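Local coordinates for protein sugar phosphate isomerase/epimerase (Parabacteroides distasonis, PDB 3L23) that binds a magnesium ion in a xylose isomerase-like TIM barrel and probably acts as a sugar phosphate isomerase or epimerase, at residues A[162-167]-A[211-216]; A[215-220]-A[239-244]. All blocks are in the same frame, centred on the assembly; numbering follows the deposited sequence.

Contact 1 of 2, residues A[162-167]-A[211-216]. With MG (magnesium ion), chain B.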
ATOM      1  N   PHE A 162      -0.729  12.389  -0.553  1.00 30.53           N
ATOM      2  CA  PHE A 162      -0.656  11.252  -1.468  1.00 30.17           C
ATOM      3  C   PHE A 162       0.395  10.253  -0.996  1.00 30.84           C
ATOM      4  O   PHE A 162       1.574  10.609  -0.834  1.00 31.35           O
ATOM      5  CB  PHE A 162      -0.310  11.737  -2.897  1.00 30.45           C
ATOM      6  CG  PHE A 162      -0.187  10.632  -3.900  1.00 29.82           C
ATOM      7  CD1 PHE A 162      -1.314  10.157  -4.581  1.00 30.71           C
ATOM      8  CD2 PHE A 162       1.027  10.045  -4.155  1.00 28.82           C
ATOM      9  CE1 PHE A 162      -1.197   9.145  -5.531  1.00 31.61           C
ATOM     10  CE2 PHE A 162       1.124   8.998  -5.097  1.00 27.84           C
ATOM     11  CZ  PHE A 162       0.015   8.566  -5.761  1.00 29.60           C
ATOM     12  N   GLY A 163      -0.020   9.013  -0.747  1.00 30.18           N
ATOM     13  CA  GLY A 163       0.919   7.951  -0.427  1.00 29.41           C
ATOM     14  C   GLY A 163       1.104   7.019  -1.601  1.00 29.75           C
ATOM     15  O   GLY A 163       0.152   6.755  -2.344  1.00 30.20           O
ATOM     16  N   TYR A 164       2.309   6.456  -1.724  1.00 29.68           N
ATOM     17  CA  TYR A 164       2.644   5.541  -2.817  1.00 29.69           C
ATOM     18  C   TYR A 164       3.230   4.230  -2.295  1.00 30.57           C
ATOM     19  O   TYR A 164       4.225   4.249  -1.552  1.00 30.75           O
ATOM     20  CB  TYR A 164       3.647   6.188  -3.805  1.00 29.89           C
ATOM     21  CG  TYR A 164       3.858   5.304  -5.030  1.00 28.40           C
ATOM     22  CD1 TYR A 164       2.931   5.264  -6.053  1.00 29.08           C
ATOM     23  CD2 TYR A 164       4.940   4.412  -5.082  1.00 30.45           C
ATOM     24  CE1 TYR A 164       3.107   4.400  -7.132  1.00 28.07           C
ATOM     25  CE2 TYR A 164       5.112   3.570  -6.148  1.00 30.15           C
ATOM     26  CZ  TYR A 164       4.182   3.572  -7.159  1.00 31.90           C
ATOM     27  OH  TYR A 164       4.332   2.747  -8.242  1.00 29.21           O
ATOM     28  N   HIS A 165       2.630   3.110  -2.728  1.00 30.89           N
ATOM     29  CA  HIS A 165       3.080   1.741  -2.391  1.00 30.53           C
ATOM     30  C   HIS A 165       3.703   1.089  -3.617  1.00 30.47           C
ATOM     31  O   HIS A 165       3.139   1.063  -4.722  1.00 29.30           O
ATOM     32  CB  HIS A 165       1.898   0.907  -1.828  1.00 30.76           C
ATOM     33  CG  HIS A 165       2.089  -0.587  -1.876  1.00 29.20           C
ATOM     34  ND1 HIS A 165       2.017  -1.302  -3.056  1.00 30.30           N
ATOM     35  CD2 HIS A 165       2.282  -1.510  -0.896  1.00 30.91           C
ATOM     36  CE1 HIS A 165       2.181  -2.592  -2.806  1.00 33.64           C
ATOM     37  NE2 HIS A 165       2.342  -2.746  -1.501  1.00 29.39           N
ATOM     38  N   ASN A 166       4.878   0.486  -3.417  1.00 30.67           N
ATOM     39  CA  ASN A 166       5.635  -0.115  -4.480  1.00 30.28           C
ATOM     40  C   ASN A 166       5.504  -1.630  -4.534  1.00 31.35           C
ATOM     41  O   ASN A 166       5.215  -2.271  -3.518  1.00 30.75           O
ATOM     42  CB  ASN A 166       7.121   0.152  -4.289  1.00 31.18           C
ATOM     43  CG  ASN A 166       7.661  -0.476  -2.991  1.00 32.42           C
ATOM     44  OD1 ASN A 166       7.391   0.009  -1.863  1.00 31.59           O
ATOM     45  ND2 ASN A 166       8.455  -1.558  -3.141  1.00 31.98           N
ATOM     46  N   HIS A 167       5.698  -2.167  -5.738  1.00 30.23           N
ATOM     47  CA  HIS A 167       6.077  -3.574  -5.913  1.00 30.67           C
ATOM     48  C   HIS A 167       7.555  -3.585  -6.338  1.00 29.50           C
ATOM     49  O   HIS A 167       8.348  -2.841  -5.758  1.00 30.20           O
ATOM     50  CB  HIS A 167       5.161  -4.332  -6.867  1.00 30.67           C
ATOM     51  CG  HIS A 167       3.731  -4.404  -6.406  1.00 31.42           C
ATOM     52  ND1 HIS A 167       2.856  -3.352  -6.544  1.00 33.24           N
ATOM     53  CD2 HIS A 167       3.018  -5.409  -5.839  1.00 33.47           C
ATOM     54  CE1 HIS A 167       1.666  -3.693  -6.076  1.00 32.14           C
ATOM     55  NE2 HIS A 167       1.731  -4.940  -5.641  1.00 31.28           N
ATOM     56  N   VAL A 211       4.004  14.172  -0.973  1.00 30.21           N
ATOM     57  CA  VAL A 211       4.006  12.726  -1.308  1.00 29.80           C
ATOM     58  C   VAL A 211       4.878  11.980  -0.325  1.00 30.93           C
ATOM     59  O   VAL A 211       5.983  12.429  -0.025  1.00 30.35           O
ATOM     60  CB  VAL A 211       4.566  12.522  -2.721  1.00 31.36           C
ATOM     61  CG1 VAL A 211       4.828  11.043  -3.064  1.00 28.46           C
ATOM     62  CG2 VAL A 211       3.654  13.231  -3.779  1.00 29.49           C
ATOM     63  N   TYR A 212       4.366  10.853   0.168  1.00 30.36           N
ATOM     64  CA  TYR A 212       5.138   9.972   1.046  1.00 30.48           C
ATOM     65  C   TYR A 212       5.002   8.572   0.485  1.00 30.99           C
ATOM     66  O   TYR A 212       4.166   8.290  -0.394  1.00 30.32           O
ATOM     67  CB  TYR A 212       4.643  10.013   2.512  1.00 30.31           C
ATOM     68  CG  TYR A 212       3.234   9.488   2.639  1.00 30.67           C
ATOM     69  CD1 TYR A 212       2.140  10.322   2.423  1.00 32.46           C
ATOM     70  CD2 TYR A 212       2.982   8.158   2.984  1.00 31.18           C
ATOM     71  CE1 TYR A 212       0.833   9.820   2.494  1.00 31.12           C
ATOM     72  CE2 TYR A 212       1.705   7.650   3.032  1.00 31.17           C
ATOM     73  CZ  TYR A 212       0.628   8.487   2.800  1.00 32.68           C
ATOM     74  OH  TYR A 212      -0.650   7.956   2.836  1.00 32.10           O
ATOM     75  N   PHE A 213       5.810   7.681   1.028  1.00 30.33           N
ATOM     76  CA  PHE A 213       5.902   6.326   0.558  1.00 30.94           C
ATOM     77  C   PHE A 213       5.539   5.286   1.626  1.00 31.24           C
ATOM     78  O   PHE A 213       5.898   5.423   2.818  1.00 31.94           O
ATOM     79  CB  PHE A 213       7.327   6.072  -0.007  1.00 29.91           C
ATOM     80  CG  PHE A 213       7.611   6.879  -1.257  1.00 29.81           C
ATOM     81  CD1 PHE A 213       8.003   8.169  -1.198  1.00 30.39           C
ATOM     82  CD2 PHE A 213       7.366   6.337  -2.509  1.00 28.60           C
ATOM     83  CE1 PHE A 213       8.171   8.932  -2.349  1.00 29.13           C
ATOM     84  CE2 PHE A 213       7.534   7.090  -3.681  1.00 30.47           C
ATOM     85  CZ  PHE A 213       7.933   8.370  -3.602  1.00 29.64           C
ATOM     86  N   GLU A 214       4.785   4.273   1.193  1.00 32.08           N
ATOM     87  CA  GLU A 214       4.519   3.094   2.011  1.00 31.74           C
ATOM     88  C   GLU A 214       5.403   2.039   1.391  1.00 31.79           C
ATOM     89  O   GLU A 214       5.032   1.482   0.360  1.00 29.29           O
ATOM     90  CB  GLU A 214       3.047   2.672   1.942  1.00 32.34           C
ATOM     91  CG  GLU A 214       2.699   1.396   2.699  1.00 32.72           C
ATOM     92  CD  GLU A 214       1.272   1.034   2.581  1.00 32.61           C
ATOM     93  OE1 GLU A 214       0.803   0.826   1.452  1.00 30.82           O
ATOM     94  OE2 GLU A 214       0.579   0.965   3.610  1.00 32.51           O
HETATM   95  N   MSE A 215       6.532   1.725   2.032  1.00 31.46           N
HETATM   96  CA  MSE A 215       7.488   0.796   1.426  1.00 31.12           C
HETATM   97  C   MSE A 215       7.058  -0.639   1.733  1.00 31.59           C
HETATM   98  O   MSE A 215       6.869  -1.014   2.900  1.00 31.99           O
HETATM   99  CB  MSE A 215       8.907   1.027   1.937  1.00 31.13           C
HETATM  100  CG  MSE A 215       9.877  -0.082   1.528  1.00 31.19           C
HETATM  101 SE   MSE A 215      11.707   0.462   1.604  0.75 30.09          SE
HETATM  102  CE  MSE A 215      11.822   1.263  -0.102  1.00 30.99           C
ATOM    103  N   ASP A 216       6.889  -1.438   0.691  1.00 31.22           N
ATOM    104  CA  ASP A 216       6.613  -2.868   0.866  1.00 31.01           C
ATOM    105  C   ASP A 216       7.961  -3.549   0.930  1.00 30.54           C
ATOM    106  O   ASP A 216       8.691  -3.625  -0.071  1.00 31.31           O
ATOM    107  CB  ASP A 216       5.744  -3.399  -0.249  1.00 30.51           C
ATOM    108  CG  ASP A 216       5.338  -4.842  -0.056  1.00 31.40           C
ATOM    109  OD1 ASP A 216       6.233  -5.670   0.130  1.00 30.65           O
ATOM    110  OD2 ASP A 216       4.131  -5.137  -0.182  1.00 32.15           O
TER
HETATM  111 MG    MG B   1       2.207  -4.701  -0.415  1.00 16.51          MG
HETATM  112  O   HOH W   1       2.322  -5.676  -2.304  1.00 20.44           O
HETATM  113  O   HOH W   2      -0.011  -4.463  -1.201  1.00 21.55           O
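The CA of Gly-163 packs over one face of the Tyr-212 ring, 3.5 Å from the ring centroid, a CH-pi contact at the tightly packed end of two neighbouring parallel strands of a TIM barrel. Tyr-212 holds its ring there because CG lies between the backbone N and the carbonyl carbon (chi1 64°), which folds the ring across the neighbouring strand. On the other side of the sheet Phe-162 presents its ring edge to Val-211 CG1, while CB of Tyr-164 meets Phe-213 CD2 at 3.9 Å; helix 136-155 covers Phe-162 and Val-211. Main-chain bonds join the strands, from Tyr-212 N to Phe-162 O, Tyr-164 N to Tyr-212 O and Glu-214 N to Tyr-164 O.

Toward the C-terminal ends the strands separate, CA of Asn-166 and CA of Asp-216 being 6.1 Å apart, and side chains and metal take over. Asn-166 OD1 accepts a nearly straight bond from Asp-216 N (3.0 Å, 166° at the hydrogen), while its ND2 donates to His-167 O, so the amide is gripped at both ends. Here, beside two waters, His-165 NE2 and Asp-216 OD2 bind the magnesium ion at 2.2 and 2.0 Å, with ring and carboxylate planes 78° apart. The chemistry is consistent with metal ligands positioned by second-shell partners: NE2 is the ring nitrogen that binds the ion, His-165 is held through ND1 by Pro-128 O, which fixes the ring's rotation, and Asp-216 is held through its backbone N by Asn-166 and through OD1 by Trp-219 N.

Contact 2 of 2, residues A[215-220]-A[239-244]. With MG (magnesium ion), chain B.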
HETATM    1  N   MSE A 215       6.532   1.725   2.032  1.00 31.46           N
HETATM    2  CA  MSE A 215       7.488   0.796   1.426  1.00 31.12           C
HETATM    3  C   MSE A 215       7.058  -0.639   1.733  1.00 31.59           C
HETATM    4  O   MSE A 215       6.869  -1.014   2.900  1.00 31.99           O
HETATM    5  CB  MSE A 215       8.907   1.027   1.937  1.00 31.13           C
HETATM    6  CG  MSE A 215       9.877  -0.082   1.528  1.00 31.19           C
HETATM    7 SE   MSE A 215      11.707   0.462   1.604  0.75 30.09          SE
HETATM    8  CE  MSE A 215      11.822   1.263  -0.102  1.00 30.99           C
ATOM      9  N   ASP A 216       6.889  -1.438   0.691  1.00 31.22           N
ATOM     10  CA  ASP A 216       6.613  -2.868   0.866  1.00 31.01           C
ATOM     11  C   ASP A 216       7.961  -3.549   0.930  1.00 30.54           C
ATOM     12  O   ASP A 216       8.691  -3.625  -0.071  1.00 31.31           O
ATOM     13  CB  ASP A 216       5.744  -3.399  -0.249  1.00 30.51           C
ATOM     14  CG  ASP A 216       5.338  -4.842  -0.056  1.00 31.40           C
ATOM     15  OD1 ASP A 216       6.233  -5.670   0.130  1.00 30.65           O
ATOM     16  OD2 ASP A 216       4.131  -5.137  -0.182  1.00 32.15           O
ATOM     17  N   VAL A 217       8.275  -4.067   2.112  1.00 31.11           N
ATOM     18  CA  VAL A 217       9.637  -4.576   2.314  1.00 30.21           C
ATOM     19  C   VAL A 217       9.934  -5.796   1.445  1.00 29.68           C
ATOM     20  O   VAL A 217      11.088  -5.986   1.043  1.00 29.35           O
ATOM     21  CB  VAL A 217       9.956  -4.836   3.821  1.00 29.66           C
ATOM     22  CG1 VAL A 217       9.846  -3.543   4.593  1.00 32.08           C
ATOM     23  CG2 VAL A 217       9.056  -5.922   4.447  1.00 28.73           C
ATOM     24  N   TYR A 218       8.942  -6.681   1.233  1.00 29.19           N
ATOM     25  CA  TYR A 218       9.143  -7.877   0.432  1.00 29.31           C
ATOM     26  C   TYR A 218       9.397  -7.503  -1.037  1.00 30.06           C
ATOM     27  O   TYR A 218      10.337  -8.016  -1.688  1.00 29.64           O
ATOM     28  CB  TYR A 218       7.921  -8.790   0.489  1.00 29.48           C
ATOM     29  CG  TYR A 218       7.931  -9.948  -0.487  1.00 29.19           C
ATOM     30  CD1 TYR A 218       8.674 -11.116  -0.265  1.00 28.50           C
ATOM     31  CD2 TYR A 218       7.191  -9.905  -1.697  1.00 28.27           C
ATOM     32  CE1 TYR A 218       8.628 -12.172  -1.144  1.00 29.96           C
ATOM     33  CE2 TYR A 218       7.160 -10.924  -2.540  1.00 29.44           C
ATOM     34  CZ  TYR A 218       7.886 -12.082  -2.298  1.00 30.82           C
ATOM     35  OH  TYR A 218       7.878 -13.138  -3.144  1.00 31.16           O
ATOM     36  N   TRP A 219       8.527  -6.651  -1.583  1.00 30.05           N
ATOM     37  CA  TRP A 219       8.685  -6.329  -2.984  1.00 29.76           C
ATOM     38  C   TRP A 219       9.946  -5.524  -3.239  1.00 29.91           C
ATOM     39  O   TRP A 219      10.488  -5.553  -4.335  1.00 29.29           O
ATOM     40  CB  TRP A 219       7.437  -5.644  -3.559  1.00 30.67           C
ATOM     41  CG  TRP A 219       6.338  -6.643  -3.752  1.00 30.12           C
ATOM     42  CD1 TRP A 219       5.232  -6.789  -2.993  1.00 32.77           C
ATOM     43  CD2 TRP A 219       6.282  -7.672  -4.752  1.00 30.56           C
ATOM     44  NE1 TRP A 219       4.496  -7.839  -3.432  1.00 30.60           N
ATOM     45  CE2 TRP A 219       5.098  -8.388  -4.536  1.00 30.66           C
ATOM     46  CE3 TRP A 219       7.110  -8.039  -5.808  1.00 33.13           C
ATOM     47  CZ2 TRP A 219       4.723  -9.468  -5.320  1.00 30.98           C
ATOM     48  CZ3 TRP A 219       6.737  -9.094  -6.625  1.00 32.89           C
ATOM     49  CH2 TRP A 219       5.556  -9.828  -6.356  1.00 33.13           C
ATOM     50  N   THR A 220      10.437  -4.810  -2.245  1.00 27.37           N
ATOM     51  CA  THR A 220      11.751  -4.112  -2.328  1.00 27.83           C
ATOM     52  C   THR A 220      12.882  -5.116  -2.507  1.00 27.32           C
ATOM     53  O   THR A 220      13.714  -5.016  -3.444  1.00 27.12           O
ATOM     54  CB  THR A 220      11.993  -3.159  -1.108  1.00 27.51           C
ATOM     55  OG1 THR A 220      10.890  -2.251  -1.032  1.00 29.20           O
ATOM     56  CG2 THR A 220      13.305  -2.357  -1.272  1.00 29.66           C
ATOM     57  N   LYS A 239       7.079   6.511   5.340  1.00 34.25           N
ATOM     58  CA  LYS A 239       6.295   6.764   6.540  1.00 35.61           C
ATOM     59  C   LYS A 239       5.432   5.610   7.015  1.00 34.34           C
ATOM     60  O   LYS A 239       4.933   5.654   8.133  1.00 34.81           O
ATOM     61  CB  LYS A 239       5.383   7.945   6.285  1.00 37.13           C
ATOM     62  CG  LYS A 239       6.138   9.211   5.921  1.00 41.33           C
ATOM     63  CD  LYS A 239       6.441  10.064   7.099  1.00 47.59           C
ATOM     64  CE  LYS A 239       7.140  11.398   6.680  1.00 49.19           C
ATOM     65  NZ  LYS A 239       6.431  12.137   5.551  1.00 51.18           N
ATOM     66  N   VAL A 240       5.232   4.606   6.164  1.00 32.71           N
ATOM     67  CA  VAL A 240       4.408   3.436   6.484  1.00 32.57           C
ATOM     68  C   VAL A 240       5.088   2.232   5.868  1.00 32.61           C
ATOM     69  O   VAL A 240       5.748   2.383   4.871  1.00 32.13           O
ATOM     70  CB  VAL A 240       2.971   3.584   5.891  1.00 33.49           C
ATOM     71  CG1 VAL A 240       2.068   2.430   6.332  1.00 33.45           C
ATOM     72  CG2 VAL A 240       2.339   4.959   6.284  1.00 33.23           C
ATOM     73  N   LEU A 241       4.965   1.033   6.461  1.00 31.49           N
ATOM     74  CA  LEU A 241       5.483  -0.168   5.814  1.00 32.06           C
ATOM     75  C   LEU A 241       4.423  -1.236   5.531  1.00 31.31           C
ATOM     76  O   LEU A 241       3.430  -1.339   6.223  1.00 31.60           O
ATOM     77  CB  LEU A 241       6.560  -0.879   6.671  1.00 31.99           C
ATOM     78  CG  LEU A 241       7.824  -0.111   7.081  1.00 31.51           C
ATOM     79  CD1 LEU A 241       8.750  -0.999   7.878  1.00 30.81           C
ATOM     80  CD2 LEU A 241       8.506   0.405   5.807  1.00 31.26           C
ATOM     81  N   HIS A 242       4.645  -2.014   4.476  1.00 30.90           N
ATOM     82  CA  HIS A 242       4.050  -3.333   4.378  1.00 30.06           C
ATOM     83  C   HIS A 242       5.074  -4.346   4.837  1.00 30.48           C
ATOM     84  O   HIS A 242       6.221  -4.342   4.363  1.00 30.44           O
ATOM     85  CB  HIS A 242       3.619  -3.673   2.955  1.00 30.04           C
ATOM     86  CG  HIS A 242       2.242  -3.201   2.623  1.00 29.14           C
ATOM     87  ND1 HIS A 242       1.582  -3.618   1.477  1.00 30.57           N
ATOM     88  CD2 HIS A 242       1.418  -2.339   3.256  1.00 32.13           C
ATOM     89  CE1 HIS A 242       0.382  -3.054   1.469  1.00 32.46           C
ATOM     90  NE2 HIS A 242       0.261  -2.276   2.529  1.00 31.93           N
ATOM     91  N   ILE A 243       4.662  -5.177   5.799  1.00 30.68           N
ATOM     92  CA  ILE A 243       5.465  -6.276   6.329  1.00 31.07           C
ATOM     93  C   ILE A 243       4.922  -7.547   5.683  1.00 30.37           C
ATOM     94  O   ILE A 243       3.750  -7.924   5.853  1.00 30.62           O
ATOM     95  CB  ILE A 243       5.380  -6.342   7.883  1.00 30.97           C
ATOM     96  CG1 ILE A 243       5.881  -5.054   8.569  1.00 32.11           C
ATOM     97  CG2 ILE A 243       6.125  -7.554   8.486  1.00 30.23           C
ATOM     98  CD1 ILE A 243       7.317  -4.639   8.282  1.00 29.93           C
ATOM     99  N   LYS A 244       5.782  -8.179   4.881  1.00 30.38           N
ATOM    100  CA  LYS A 244       5.399  -9.249   3.982  1.00 29.89           C
ATOM    101  C   LYS A 244       6.587 -10.163   3.769  1.00 29.81           C
ATOM    102  O   LYS A 244       7.728  -9.674   3.801  1.00 29.08           O
ATOM    103  CB  LYS A 244       4.995  -8.657   2.628  1.00 30.30           C
ATOM    104  CG  LYS A 244       4.413  -9.629   1.689  1.00 31.20           C
ATOM    105  CD  LYS A 244       3.994  -9.048   0.349  1.00 32.48           C
ATOM    106  CE  LYS A 244       3.416 -10.144  -0.518  1.00 33.39           C
ATOM    107  NZ  LYS A 244       4.336 -11.333  -0.743  1.00 34.58           N
TER
HETATM  108 MG    MG B   1       2.207  -4.701  -0.415  1.00 16.51          MG
HETATM  109  O   HOH W   1       2.322  -5.676  -2.304  1.00 20.44           O
HETATM  110  O   HOH W   2      -0.011  -4.463  -1.201  1.00 21.55           O
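Asp-216 and His-242 stand side by side on one face of the sheet at the C-terminal mouth of the TIM barrel, their side chains crossing at an angle, and bind the same magnesium ion from adjacent parallel strands. Their planes are 64° apart: the carboxylate OD2 lies at the edge of the imidazole, in its plane, 3.4 Å from His-242 ND1, and the ion draws the two atoms together. ND1 binds the metal at 2.3 Å, while NE2 points elsewhere and is hydrogen-bonded to Glu-47, which should settle the tilt of the ring. The other carboxylate oxygen, Asp-216 OD1, accepts from Trp-219 N, approached from above the carboxylate plane, and so caps the helix that begins directly after the strand.

At this strand-to-helix turn the sheet pairing persists one step further. After Met-215 N to Val-240 O and His-242 N to Met-215 O, Val-217 N donates an almost straight bond to His-242 O (176°). On the sheet face away from the ion, CB of Met-215, a selenomethionine, packs on Leu-241 CD2. Val-217, at the start of the helix, adds CG1 to Leu-241 CD1 and CG2 to Ile-243 CD1, with helix 257-267 beyond.

Lys-244 crosses the first turn of the helix. Its chain runs extended past CB of Tyr-218, with CE 3.9 Å from Trp-219 NE1, and bends only at the last torsion (chi4 -56°). That bend sets the ammonium group over one face of the Tyr-218 ring, in a cation-pi contact, while Glu-277 gives it a salt bridge. NZ stands 3.6 Å from the ring centroid, displaced toward the CD2-CE2 side, with Tyr-218 CD2 at 3.3 Å.

Overall arrangement
Strand 211-216 is common to both contacts: contact 1 pairs it with strand 162-165 and contact 2 with strand 238-243, so three adjacent barrel strands lie in one sheet. The contact centres are 9 Å apart, and Met-215 and Asp-216 belong to both. The two meet at the magnesium ion, where His-165 NE2 and His-242 ND1 approach to 3.2 Å as fellow ligands; Glu-275 and two waters complete the site. Away from the metal, Asn-166 ND2 probably bonds to Thr-220 OG1 (3.3 Å), tying the loop after one strand to the helix after the neighbouring strand. The arrangement illustrates how TIM barrels gather metal ligands at the C-terminal ends of adjacent barrel strands.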